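Local coordinates for Sts-2 protein (Mus musculus, PDB 3D4I) that works as an acid-dependent phosphatase through this histidine phosphatase domain and probably interferes with CBL-mediated down-regulation of receptor tyrosine kinases, at residues A[15-20]-A[200-205]; A[19-24]-A[46-51]; A[63-68]-A[97-102]; A[91-96]-A[118-123]. All blocks are in the same frame, centred on the assembly; numbering follows the deposited sequence. Where two conformers were deposited one is given.

Interaction 1: residues A[15-20]-A[200-205]. Unlike the reference sequence in segment 15-20: I15 (reference Val).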
loop_
_atom_site.group_PDB
_atom_site.type_symbol
_atom_site.label_atom_id
_atom_site.label_comp_id
_atom_site.label_asym_id
_atom_site.label_seq_id
_atom_site.Cartn_x
_atom_site.Cartn_y
_atom_site.Cartn_z
ATOM N N ILE A 15 -5.724 -1.129 -17.399
ATOM C CA ILE A 15 -5.322 -1.157 -16.000
ATOM C C ILE A 15 -6.569 -1.247 -15.113
ATOM O O ILE A 15 -7.475 -0.392 -15.206
ATOM C CB ILE A 15 -4.524 0.137 -15.636
ATOM C CG1 ILE A 15 -3.275 0.268 -16.537
ATOM C CG2 ILE A 15 -4.029 0.098 -14.156
ATOM C CD1 ILE A 15 -2.553 1.584 -16.414
ATOM N N ARG A 16 -6.581 -2.236 -14.215
ATOM C CA ARG A 16 -7.653 -2.358 -13.240
ATOM C C ARG A 16 -7.474 -1.355 -12.095
ATOM O O ARG A 16 -6.349 -1.064 -11.659
ATOM C CB ARG A 16 -7.772 -3.789 -12.693
ATOM C CG ARG A 16 -9.109 -4.041 -11.951
ATOM C CD ARG A 16 -8.801 -4.960 -10.742
ATOM N NE ARG A 16 -9.966 -5.438 -9.996
ATOM C CZ ARG A 16 -10.213 -5.135 -8.729
ATOM N NH1 ARG A 16 -9.395 -4.305 -8.022
ATOM N NH2 ARG A 16 -11.302 -5.666 -8.164
ATOM N N HIS A 17 -8.584 -0.814 -11.621
ATOM C CA HIS A 17 -8.550 0.126 -10.520
ATOM C C HIS A 17 -7.909 -0.520 -9.276
ATOM O O HIS A 17 -7.857 -1.745 -9.150
ATOM C CB HIS A 17 -9.988 0.610 -10.201
ATOM C CG HIS A 17 -10.940 -0.503 -9.858
ATOM N ND1 HIS A 17 -10.926 -1.156 -8.643
ATOM C CD2 HIS A 17 -11.942 -1.067 -10.578
ATOM C CE1 HIS A 17 -11.879 -2.076 -8.631
ATOM N NE2 HIS A 17 -12.509 -2.041 -9.794
ATOM N N GLY A 18 -7.458 0.312 -8.354
ATOM C CA GLY A 18 -6.947 -0.150 -7.059
ATOM C C GLY A 18 -8.007 -0.689 -6.124
ATOM O O GLY A 18 -9.220 -0.703 -6.434
ATOM N N GLU A 19 -7.543 -1.150 -4.970
ATOM C CA GLU A 19 -8.436 -1.765 -3.990
ATOM C C GLU A 19 -9.575 -0.789 -3.636
ATOM O O GLU A 19 -9.336 0.386 -3.360
ATOM C CB GLU A 19 -7.643 -2.137 -2.737
ATOM C CG GLU A 19 -8.495 -2.865 -1.686
ATOM C CD GLU A 19 -7.713 -3.070 -0.404
ATOM O OE1 GLU A 19 -7.573 -2.087 0.335
ATOM O OE2 GLU A 19 -7.307 -4.215 -0.113
ATOM N N ARG A 20 -10.806 -1.291 -3.674
ATOM C CA ARG A 20 -11.975 -0.504 -3.295
ATOM C C ARG A 20 -12.361 -0.747 -1.825
ATOM O O ARG A 20 -12.195 -1.859 -1.294
ATOM C CB ARG A 20 -13.143 -0.759 -4.272
ATOM C CG ARG A 20 -13.450 -2.196 -4.542
ATOM C CD ARG A 20 -14.386 -2.401 -5.737
ATOM N NE ARG A 20 -15.756 -2.042 -5.416
ATOM C CZ ARG A 20 -16.799 -2.290 -6.208
ATOM N NH1 ARG A 20 -16.621 -2.935 -7.377
ATOM N NH2 ARG A 20 -18.019 -1.921 -5.817
ATOM N N VAL A 200 -8.178 3.008 -17.891
ATOM C CA VAL A 200 -8.251 2.694 -16.463
ATOM C C VAL A 200 -9.682 2.300 -16.154
ATOM O O VAL A 200 -10.598 3.135 -16.218
ATOM C CB VAL A 200 -7.861 3.899 -15.590
ATOM C CG1 VAL A 200 -7.893 3.490 -14.086
ATOM C CG2 VAL A 200 -6.459 4.425 -15.990
ATOM N N SER A 201 -9.875 1.028 -15.838
ATOM C CA SER A 201 -11.219 0.450 -15.876
ATOM C C SER A 201 -11.309 -0.704 -14.886
ATOM O O SER A 201 -10.640 -0.684 -13.833
ATOM C CB SER A 201 -11.540 0.026 -17.329
ATOM O OG SER A 201 -12.874 -0.442 -17.461
ATOM N N HIS A 202 -12.122 -1.698 -15.235
ATOM C CA HIS A 202 -12.552 -2.789 -14.380
ATOM C C HIS A 202 -11.874 -4.068 -14.821
ATOM O O HIS A 202 -11.299 -4.108 -15.901
ATOM C CB HIS A 202 -14.077 -2.943 -14.509
ATOM C CG HIS A 202 -14.817 -1.674 -14.194
ATOM N ND1 HIS A 202 -15.199 -1.334 -12.912
ATOM C CD2 HIS A 202 -15.167 -0.630 -14.981
ATOM C CE1 HIS A 202 -15.796 -0.150 -12.934
ATOM N NE2 HIS A 202 -15.772 0.306 -14.176
ATOM N N SER A 203 -11.932 -5.109 -13.993
ATOM C CA SER A 203 -11.301 -6.389 -14.342
ATOM C C SER A 203 -11.823 -6.882 -15.696
ATOM O O SER A 203 -11.060 -7.346 -16.527
ATOM C CB SER A 203 -11.578 -7.426 -13.261
ATOM O OG SER A 203 -10.840 -7.115 -12.087
ATOM N N SER A 204 -13.125 -6.754 -15.907
ATOM C CA SER A 204 -13.740 -7.148 -17.192
ATOM C C SER A 204 -13.070 -6.542 -18.438
ATOM O O SER A 204 -12.990 -7.195 -19.500
ATOM C CB SER A 204 -15.213 -6.758 -17.186
ATOM O OG SER A 204 -15.368 -5.449 -16.704
ATOM N N ALA A 205 -12.634 -5.289 -18.319
ATOM C CA ALA A 205 -12.069 -4.561 -19.442
ATOM C C ALA A 205 -10.742 -5.145 -19.950
ATOM O O ALA A 205 -10.389 -4.931 -21.116
ATOM C CB ALA A 205 -11.902 -3.072 -19.101
HETATM O O HOH W 1 -12.933 -4.534 -11.272
#
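With CG anti to the backbone N (chi1 -165°) and a bend at chi2, R16 brings its guanidinium to S203, while H17, its CG between backbone N and carbonyl carbon (chi1 58°), meets H202. R16 NE donates to S203 OG at 2.8 Å, in the guanidinium plane. R16 NH1 bonds back to H17 O, and H17 CE1 lies over the rim of one guanidinium face. H17 ND1 reaches G18 O at 2.8 Å, straight and in the ring plane, which fixes its rotation. A water accepts from S203 N and weakly from H17 NE2. H202 ND1 stands at the H17 ring edge, 4.0 Å from H17 CD2, while H202 NE2 is hydrogen-bonded to S95 OG. R16-H17-G18 is the RHG signature of the histidine phosphatases, in which H17 is probably the phosphoryl acceptor and H202 its partner histidine. An alanine at R16 would probably leave S203 OG and H17 O without these donors and open a gap over H17 CE1. The backbones pair as parallel strands, S201 N to I15 O at 2.9 Å and H17 N to S201 O at 3.0 Å. Strands 11-16 and 196-201 lie inside the sheet, and helix 98-111 presses R99 against both histidines.

Interaction 2: residues A[19-24]-A[46-51]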
loop_
_atom_site.group_PDB
_atom_site.type_symbol
_atom_site.label_atom_id
_atom_site.label_comp_id
_atom_site.label_asym_id
_atom_site.label_seq_id
_atom_site.Cartn_x
_atom_site.Cartn_y
_atom_site.Cartn_z
ATOM N N GLU A 19 -7.543 -1.150 -4.970
ATOM C CA GLU A 19 -8.436 -1.765 -3.990
ATOM C C GLU A 19 -9.575 -0.789 -3.636
ATOM O O GLU A 19 -9.336 0.386 -3.360
ATOM C CB GLU A 19 -7.643 -2.137 -2.737
ATOM C CG GLU A 19 -8.495 -2.865 -1.686
ATOM C CD GLU A 19 -7.713 -3.070 -0.404
ATOM O OE1 GLU A 19 -7.573 -2.087 0.335
ATOM O OE2 GLU A 19 -7.307 -4.215 -0.113
ATOM N N ARG A 20 -10.806 -1.291 -3.674
ATOM C CA ARG A 20 -11.975 -0.504 -3.295
ATOM C C ARG A 20 -12.361 -0.747 -1.825
ATOM O O ARG A 20 -12.195 -1.859 -1.294
ATOM C CB ARG A 20 -13.143 -0.759 -4.272
ATOM C CG ARG A 20 -13.450 -2.196 -4.542
ATOM C CD ARG A 20 -14.386 -2.401 -5.737
ATOM N NE ARG A 20 -15.756 -2.042 -5.416
ATOM C CZ ARG A 20 -16.799 -2.290 -6.208
ATOM N NH1 ARG A 20 -16.621 -2.935 -7.377
ATOM N NH2 ARG A 20 -18.019 -1.921 -5.817
ATOM N N VAL A 21 -12.799 0.313 -1.140
ATOM C CA VAL A 21 -13.035 0.220 0.314
ATOM C C VAL A 21 -14.001 -0.892 0.640
ATOM O O VAL A 21 -13.815 -1.591 1.640
ATOM C CB VAL A 21 -13.573 1.536 0.976
ATOM C CG1 VAL A 21 -12.440 2.512 1.183
ATOM C CG2 VAL A 21 -14.709 2.132 0.183
ATOM N N ASP A 22 -15.015 -1.074 -0.205
ATOM C CA ASP A 22 -16.011 -2.120 0.087
ATOM C C ASP A 22 -15.515 -3.555 -0.118
ATOM O O ASP A 22 -16.167 -4.478 0.351
ATOM C CB ASP A 22 -17.333 -1.897 -0.662
ATOM C CG ASP A 22 -17.173 -1.889 -2.174
ATOM O OD1 ASP A 22 -16.114 -1.470 -2.678
ATOM O OD2 ASP A 22 -18.127 -2.277 -2.871
ATOM N N GLN A 23 -14.373 -3.749 -0.785
ATOM C CA GLN A 23 -13.807 -5.109 -0.937
ATOM C C GLN A 23 -13.314 -5.579 0.433
ATOM O O GLN A 23 -13.374 -6.780 0.771
ATOM C CB GLN A 23 -12.567 -5.151 -1.867
ATOM C CG GLN A 23 -12.216 -6.575 -2.286
ATOM C CD GLN A 23 -10.894 -6.702 -3.008
ATOM O OE1 GLN A 23 -10.543 -5.885 -3.860
ATOM N NE2 GLN A 23 -10.160 -7.761 -2.690
ATOM N N VAL A 24 -12.779 -4.635 1.208
ATOM C CA VAL A 24 -12.230 -4.950 2.515
ATOM C C VAL A 24 -13.317 -4.927 3.606
ATOM O O VAL A 24 -13.394 -5.823 4.439
ATOM C CB VAL A 24 -11.060 -3.981 2.889
ATOM C CG1 VAL A 24 -10.549 -4.236 4.334
ATOM C CG2 VAL A 24 -9.898 -4.220 1.974
ATOM N N ASN A 46 -7.572 2.321 6.652
ATOM C CA ASN A 46 -7.706 2.000 5.219
ATOM C C ASN A 46 -8.898 2.680 4.556
ATOM O O ASN A 46 -9.040 2.594 3.336
ATOM C CB ASN A 46 -7.751 0.487 4.993
ATOM C CG ASN A 46 -7.331 0.074 3.586
ATOM O OD1 ASN A 46 -6.428 0.649 3.000
ATOM N ND2 ASN A 46 -7.984 -0.969 3.057
ATOM N N PHE A 47 -9.772 3.324 5.346
ATOM C CA PHE A 47 -10.725 4.300 4.785
ATOM C C PHE A 47 -9.933 5.529 4.402
ATOM O O PHE A 47 -9.001 5.883 5.122
ATOM C CB PHE A 47 -11.833 4.685 5.789
ATOM C CG PHE A 47 -12.870 3.612 6.001
ATOM C CD1 PHE A 47 -12.613 2.526 6.828
ATOM C CD2 PHE A 47 -14.113 3.694 5.383
ATOM C CE1 PHE A 47 -13.612 1.519 7.063
ATOM C CE2 PHE A 47 -15.075 2.708 5.579
ATOM C CZ PHE A 47 -14.841 1.634 6.435
ATOM N N PRO A 48 -10.265 6.168 3.250
ATOM C CA PRO A 48 -9.473 7.333 2.828
ATOM C C PRO A 48 -9.671 8.553 3.738
ATOM O O PRO A 48 -10.670 8.643 4.452
ATOM C CB PRO A 48 -9.984 7.621 1.397
ATOM C CG PRO A 48 -11.395 6.981 1.350
ATOM C CD PRO A 48 -11.348 5.832 2.304
ATOM N N ARG A 49 -8.725 9.484 3.688
ATOM C CA ARG A 49 -8.749 10.690 4.522
ATOM C C ARG A 49 -10.027 11.482 4.339
ATOM O O ARG A 49 -10.559 12.047 5.288
ATOM C CB ARG A 49 -7.506 11.564 4.238
ATOM C CG ARG A 49 -6.479 11.618 5.382
ATOM C CD ARG A 49 -5.150 12.222 4.891
ATOM N NE ARG A 49 -4.527 13.158 5.832
ATOM C CZ ARG A 49 -3.500 13.956 5.515
ATOM N NH1 ARG A 49 -2.983 13.926 4.285
ATOM N NH2 ARG A 49 -2.987 14.799 6.414
ATOM N N SER A 50 -10.540 11.503 3.112
ATOM C CA SER A 50 -11.756 12.244 2.797
ATOM C C SER A 50 -12.497 11.615 1.629
ATOM O O SER A 50 -11.931 10.799 0.893
ATOM C CB SER A 50 -11.418 13.704 2.452
ATOM O OG SER A 50 -10.765 13.777 1.195
ATOM N N LEU A 51 -13.766 11.982 1.500
ATOM C CA LEU A 51 -14.567 11.713 0.313
ATOM C C LEU A 51 -14.778 13.013 -0.478
ATOM O O LEU A 51 -14.881 14.100 0.130
ATOM C CB LEU A 51 -15.923 11.115 0.685
ATOM C CG LEU A 51 -15.948 9.819 1.497
ATOM C CD1 LEU A 51 -17.390 9.391 1.804
ATOM C CD2 LEU A 51 -15.196 8.720 0.759
#
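E19 and N46 join the loop that follows the RHG signature of the histidine phosphatase fold to the irregular connection leading into helix 69-85, close to the subunit interface. N46 ND2 donates to E19 OE1 at 3.0 Å along a nearly straight N-H (170°). The oxygen lies in the amide plane, but the donor meets the carboxylate on its syn side, somewhat out of plane, and the carboxylate and amide planes stand 75° apart. With CG anti to the backbone N (chi1 -177°), the E19 chain runs extended to this point. S68 OG also bonds E19 OE1, and E19 OE2 takes the backbone N of G261 from the second subunit, so the buried carboxylate has partners on both oxygens. N46 OD1 accepts from C70 N; with both ends of the amide engaged, its orientation is set. Beside this polar pair, V21 CG1 touches P48 CD at 3.7 Å, the two side chains crossing at about a right angle, but V21 has two conformers and this contact, described for one of them, is less certain. V24 CG2 comes up across the amide of N46, 3.9 Å from N46 ND2.

Interaction 3: residues A[63-68]-A[97-102]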
loop_
_atom_site.group_PDB
_atom_site.type_symbol
_atom_site.label_atom_id
_atom_site.label_comp_id
_atom_site.label_asym_id
_atom_site.label_seq_id
_atom_site.Cartn_x
_atom_site.Cartn_y
_atom_site.Cartn_z
ATOM N N ASN A 63 -23.185 3.044 -4.027
ATOM C CA ASN A 63 -22.904 2.173 -5.186
ATOM C C ASN A 63 -21.675 2.556 -5.998
ATOM O O ASN A 63 -21.445 2.002 -7.089
ATOM C CB ASN A 63 -24.120 2.140 -6.126
ATOM C CG ASN A 63 -25.328 1.482 -5.485
ATOM O OD1 ASN A 63 -25.206 0.463 -4.782
ATOM N ND2 ASN A 63 -26.497 2.063 -5.709
ATOM N N ASP A 64 -20.901 3.501 -5.476
ATOM C CA ASP A 64 -19.790 4.093 -6.216
ATOM C C ASP A 64 -18.675 4.352 -5.217
ATOM O O ASP A 64 -18.328 5.487 -4.947
ATOM C CB ASP A 64 -20.245 5.385 -6.914
ATOM C CG ASP A 64 -19.175 5.976 -7.841
ATOM O OD1 ASP A 64 -18.372 5.216 -8.456
ATOM O OD2 ASP A 64 -19.143 7.212 -7.952
ATOM N N PRO A 65 -18.123 3.273 -4.644
ATOM C CA PRO A 65 -17.183 3.431 -3.532
ATOM C C PRO A 65 -15.791 3.943 -3.951
ATOM O O PRO A 65 -15.362 3.704 -5.094
ATOM C CB PRO A 65 -17.128 2.027 -2.930
ATOM C CG PRO A 65 -17.361 1.120 -4.140
ATOM C CD PRO A 65 -18.377 1.855 -4.970
ATOM N N PRO A 66 -15.100 4.656 -3.043
ATOM C CA PRO A 66 -13.768 5.153 -3.317
ATOM C C PRO A 66 -12.695 4.089 -3.175
ATOM O O PRO A 66 -12.951 2.990 -2.670
ATOM C CB PRO A 66 -13.578 6.216 -2.237
ATOM C CG PRO A 66 -14.333 5.674 -1.067
ATOM C CD PRO A 66 -15.564 5.082 -1.701
ATOM N N LEU A 67 -11.489 4.421 -3.610
ATOM C CA LEU A 67 -10.345 3.574 -3.339
ATOM C C LEU A 67 -10.099 3.591 -1.836
ATOM O O LEU A 67 -10.298 4.604 -1.195
ATOM C CB LEU A 67 -9.108 4.162 -4.016
ATOM C CG LEU A 67 -9.063 4.070 -5.539
ATOM C CD1 LEU A 67 -7.771 4.715 -6.036
ATOM C CD2 LEU A 67 -9.162 2.645 -5.953
ATOM N N SER A 68 -9.654 2.479 -1.290
ATOM C CA SER A 68 -9.111 2.450 0.079
ATOM C C SER A 68 -7.764 3.129 0.096
ATOM O O SER A 68 -7.196 3.427 -0.971
ATOM C CB SER A 68 -8.945 1.006 0.525
ATOM O OG SER A 68 -7.965 0.366 -0.300
ATOM N N ALA A 97 -16.763 5.325 -12.939
ATOM C CA ALA A 97 -16.711 4.893 -11.537
ATOM C C ALA A 97 -15.633 5.659 -10.771
ATOM O O ALA A 97 -14.519 5.874 -11.274
ATOM C CB ALA A 97 -16.492 3.389 -11.427
ATOM N N LEU A 98 -15.962 6.085 -9.555
ATOM C CA LEU A 98 -15.022 6.865 -8.758
ATOM C C LEU A 98 -13.683 6.161 -8.628
ATOM O O LEU A 98 -12.648 6.779 -8.802
ATOM C CB LEU A 98 -15.602 7.118 -7.349
ATOM C CG LEU A 98 -14.752 7.933 -6.370
ATOM C CD1 LEU A 98 -14.382 9.300 -6.941
ATOM C CD2 LEU A 98 -15.510 8.068 -5.023
ATOM N N ARG A 99 -13.722 4.876 -8.288
ATOM C CA ARG A 99 -12.511 4.067 -8.091
ATOM C C ARG A 99 -11.581 4.100 -9.302
ATOM O O ARG A 99 -10.361 4.124 -9.138
ATOM C CB ARG A 99 -12.883 2.624 -7.684
ATOM C CG ARG A 99 -13.693 1.845 -8.736
ATOM C CD ARG A 99 -14.306 0.650 -8.065
ATOM N NE ARG A 99 -15.115 -0.205 -8.928
ATOM C CZ ARG A 99 -16.420 -0.091 -9.154
ATOM N NH1 ARG A 99 -17.134 0.925 -8.657
ATOM N NH2 ARG A 99 -17.012 -0.999 -9.917
ATOM N N CYS A 100 -12.166 4.159 -10.506
ATOM C CA CYS A 100 -11.402 4.232 -11.747
ATOM C C CYS A 100 -10.849 5.612 -12.007
ATOM O O CYS A 100 -9.668 5.750 -12.305
ATOM C CB CYS A 100 -12.232 3.759 -12.952
ATOM S SG CYS A 100 -12.812 2.078 -12.805
ATOM N N VAL A 101 -11.683 6.647 -11.893
ATOM C CA VAL A 101 -11.162 8.029 -12.017
ATOM C C VAL A 101 -10.057 8.335 -10.960
ATOM O O VAL A 101 -9.055 9.007 -11.276
ATOM C CB VAL A 101 -12.295 9.124 -12.023
ATOM C CG1 VAL A 101 -11.710 10.500 -12.205
ATOM C CG2 VAL A 101 -13.298 8.892 -13.149
ATOM N N GLN A 102 -10.213 7.821 -9.735
ATOM C CA GLN A 102 -9.175 8.022 -8.703
ATOM C C GLN A 102 -7.849 7.331 -9.055
ATOM O O GLN A 102 -6.754 7.906 -8.908
ATOM C CB GLN A 102 -9.661 7.566 -7.324
ATOM C CG GLN A 102 -10.698 8.522 -6.688
ATOM C CD GLN A 102 -11.250 7.980 -5.385
ATOM O OE1 GLN A 102 -11.524 6.771 -5.247
ATOM N NE2 GLN A 102 -11.448 8.883 -4.420
HETATM O O HOH W 2 -19.796 1.239 -9.021
HETATM O O HOH W 3 -16.358 3.539 -7.492
#
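P66 passes R99 with their CA atoms 5.1 Å apart, where the irregular segment 63-68 runs across the first turns of helix 98-111. Two side chains, one from each partner, bind main-chain amides. D64, its CG anti to the backbone N (chi1 -173°), sets OD1 2.8 Å from L98 N on a nearly straight N-H; the donor comes from the syn side, slightly out of the carboxylate plane. Further along, Q102 OE1 accepts L67 N at 2.9 Å. Between these bonds, a water donates to D64 OD1 and P65 O and accepts from R99 N and R99 NH1, four groups gripping one molecule. A second water links R99 NH1 to N63 O. A97 is the N-cap residue of helix 98-111, so D64 takes the first amide of that helix from outside it, where a negative charge would probably be favoured by the helix end. An alanine at D64 would probably leave L98 N without this acceptor, the bridging water with one partner fewer, and R54, which binds OD2, without its salt-bridge mate. R99 packs beside H17 and H202, consistent with a place in the phosphate pocket of a histidine phosphatase, and its NH2 is salt-bridged to E132. Packing fills in around the polar bonds. L98 CD2 lies 3.9 Å from P66 CB. L67 and Q102 slide past each other in opposite directions, bringing L67 CD1 to 3.7 Å from Q102 CB, while L67 CD2 touches R99 O and crosses the R99 side chain near CB.

Interaction 4: residues A[91-96]-A[118-123]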
loop_
_atom_site.group_PDB
_atom_site.type_symbol
_atom_site.label_atom_id
_atom_site.label_comp_id
_atom_site.label_asym_id
_atom_site.label_seq_id
_atom_site.Cartn_x
_atom_site.Cartn_y
_atom_site.Cartn_z
ATOM N N ALA A 91 -2.241 9.691 -23.399
ATOM C CA ALA A 91 -3.664 9.849 -23.198
ATOM C C ALA A 91 -4.139 8.892 -22.118
ATOM O O ALA A 91 -3.529 7.853 -21.890
ATOM C CB ALA A 91 -4.435 9.619 -24.490
ATOM N N VAL A 92 -5.215 9.285 -21.441
ATOM C CA VAL A 92 -5.858 8.430 -20.465
ATOM C C VAL A 92 -7.361 8.564 -20.471
ATOM O O VAL A 92 -7.930 9.673 -20.464
ATOM C CB VAL A 92 -5.183 8.380 -19.024
ATOM C CG1 VAL A 92 -3.887 9.166 -18.906
ATOM C CG2 VAL A 92 -6.151 8.606 -17.864
ATOM N N PHE A 93 -7.974 7.395 -20.576
ATOM C CA PHE A 93 -9.396 7.236 -20.526
ATOM C C PHE A 93 -9.709 6.482 -19.241
ATOM O O PHE A 93 -8.928 5.605 -18.825
ATOM C CB PHE A 93 -9.873 6.456 -21.747
ATOM C CG PHE A 93 -9.597 7.149 -23.051
ATOM C CD1 PHE A 93 -8.326 7.098 -23.620
ATOM C CD2 PHE A 93 -10.600 7.866 -23.709
ATOM C CE1 PHE A 93 -8.046 7.764 -24.831
ATOM C CE2 PHE A 93 -10.335 8.512 -24.930
ATOM C CZ PHE A 93 -9.058 8.459 -25.483
ATOM N N ALA A 94 -10.817 6.839 -18.594
ATOM C CA ALA A 94 -11.237 6.128 -17.388
ATOM C C ALA A 94 -12.728 5.856 -17.424
ATOM O O ALA A 94 -13.510 6.679 -17.907
ATOM C CB ALA A 94 -10.895 6.960 -16.127
ATOM N N SER A 95 -13.118 4.716 -16.880
ATOM C CA SER A 95 -14.489 4.456 -16.495
ATOM C C SER A 95 -15.019 5.542 -15.542
ATOM O O SER A 95 -14.270 6.055 -14.703
ATOM C CB SER A 95 -14.556 3.084 -15.829
ATOM O OG SER A 95 -15.712 2.962 -15.029
ATOM N N PRO A 96 -16.307 5.915 -15.677
ATOM C CA PRO A 96 -16.889 6.959 -14.803
ATOM C C PRO A 96 -16.969 6.598 -13.285
ATOM O O PRO A 96 -17.221 7.493 -12.446
ATOM C CB PRO A 96 -18.295 7.165 -15.399
ATOM C CG PRO A 96 -18.635 5.829 -16.049
ATOM C CD PRO A 96 -17.289 5.405 -16.653
ATOM N N LYS A 118 -5.540 15.498 -19.583
ATOM C CA LYS A 118 -6.857 15.427 -18.982
ATOM C C LYS A 118 -7.406 14.016 -19.055
ATOM O O LYS A 118 -7.251 13.322 -20.073
ATOM C CB LYS A 118 -7.855 16.368 -19.681
ATOM C CG LYS A 118 -7.380 17.790 -19.872
ATOM C CD LYS A 118 -8.542 18.706 -20.236
ATOM C CE LYS A 118 -8.027 19.997 -20.835
ATOM N NZ LYS A 118 -7.119 20.725 -19.892
ATOM N N ILE A 119 -8.090 13.613 -17.991
ATOM C CA ILE A 119 -8.723 12.308 -17.937
ATOM C C ILE A 119 -9.975 12.354 -18.772
ATOM O O ILE A 119 -10.859 13.180 -18.525
ATOM C CB ILE A 119 -9.063 11.887 -16.489
ATOM C CG1 ILE A 119 -7.779 11.745 -15.645
ATOM C CG2 ILE A 119 -9.908 10.592 -16.481
ATOM C CD1 ILE A 119 -8.022 11.822 -14.122
ATOM N N ARG A 120 -10.049 11.462 -19.758
ATOM C CA ARG A 120 -11.226 11.354 -20.601
ATOM C C ARG A 120 -12.166 10.318 -20.028
ATOM O O ARG A 120 -11.871 9.121 -20.065
ATOM C CB ARG A 120 -10.818 10.986 -22.020
ATOM C CG ARG A 120 -10.244 12.186 -22.744
ATOM C CD ARG A 120 -9.177 11.799 -23.729
ATOM N NE ARG A 120 -8.813 12.947 -24.556
ATOM C CZ ARG A 120 -7.952 12.903 -25.561
ATOM N NH1 ARG A 120 -7.340 11.770 -25.865
ATOM N NH2 ARG A 120 -7.706 14.002 -26.264
ATOM N N VAL A 121 -13.295 10.779 -19.498
ATOM C CA VAL A 121 -14.229 9.847 -18.876
ATOM C C VAL A 121 -15.086 9.203 -19.957
ATOM O O VAL A 121 -15.800 9.891 -20.714
ATOM C CB VAL A 121 -15.079 10.500 -17.755
ATOM C CG1 VAL A 121 -16.070 9.480 -17.148
ATOM C CG2 VAL A 121 -14.190 11.059 -16.666
ATOM N N GLU A 122 -14.975 7.883 -20.037
ATOM C CA GLU A 122 -15.645 7.092 -21.059
ATOM C C GLU A 122 -16.567 6.061 -20.420
ATOM O O GLU A 122 -16.121 4.988 -20.027
ATOM C CB GLU A 122 -14.620 6.396 -21.977
ATOM C CG GLU A 122 -15.252 5.529 -23.115
ATOM C CD GLU A 122 -16.301 6.292 -23.935
ATOM O OE1 GLU A 122 -15.906 7.242 -24.620
ATOM O OE2 GLU A 122 -17.512 5.943 -23.890
ATOM N N PRO A 123 -17.861 6.378 -20.302
ATOM C CA PRO A 123 -18.800 5.343 -19.854
ATOM C C PRO A 123 -18.839 4.073 -20.690
ATOM O O PRO A 123 -19.279 3.050 -20.193
ATOM C CB PRO A 123 -20.156 6.060 -19.898
ATOM C CG PRO A 123 -19.797 7.476 -19.656
ATOM C CD PRO A 123 -18.537 7.680 -20.457
HETATM O O HOH W 4 -6.083 12.182 -22.114
#
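R120 O is gripped twice from strand 91-94: A94 N donates to it at 2.9 Å, and F93 CA approaches at 3.1 Å in a CA-H...O contact. On either side of this pair the parallel pattern continues, R120 N to V92 O at 2.9 Å and E122 N to A94 O at 2.9 Å. At the start of the contact a water takes the place of a direct bond, accepting from V92 N and donating to K118 O. The short strands 91-94 and 119-121 run 34° from exact alignment. They are the two strands of a beta-alpha-beta unit whose connecting helix is 98-111, with 119-121 at the edge of the sheet within this chain. V92, A94, I119 and V121 share one face of the sheet, where A94 CB meets I119 CG2 at 3.8 Å and L108 of the connecting helix packs on V92 and I119. F93 and R120 hold the other face. The R120 chain, bent at chi2 (147°), lays CD over one face of the F93 ring, 4.0 Å from its centroid and displaced toward the rim, a CH-pi contact. The guanidinium then tilts to the ring at 46°, its NH1 reaching F93 CZ and A91 CB while NE makes a long, weak ion pair with D154. Beyond the strands the chains stay together: V121 CG1 touches P96 CA at 3.5 Å, and the P96 ring crosses P123 obliquely. E122 turns its carboxylate away from this contact to Y157 and the A160 amide through OE1, and to the amides of G124 and L161 through OE2.

In the fold
From the N terminus, strand 11-16 leads into both interaction 1 and interaction 2, which share E19 and R20. Interaction 2 closes first, a short loop ending at 46-51, before interaction 3 opens at 63-68. Interactions 3 and 4 then cross: 63-68 and 91-96 come before their partners 97-102 and 118-123, so helix 98-111 is tied both to the preceding loop and into its beta-alpha-beta unit. The long loop from 15-20 to 200-205 encloses both. Strand 196-201, between strands 11-16 and 89-94, puts interactions 1 and 4 in one sheet. S68 links interaction 3 to E19, and R99 to the histidines of interaction 1. Interactions 2 and 4, centres about 21 Å apart, do not touch.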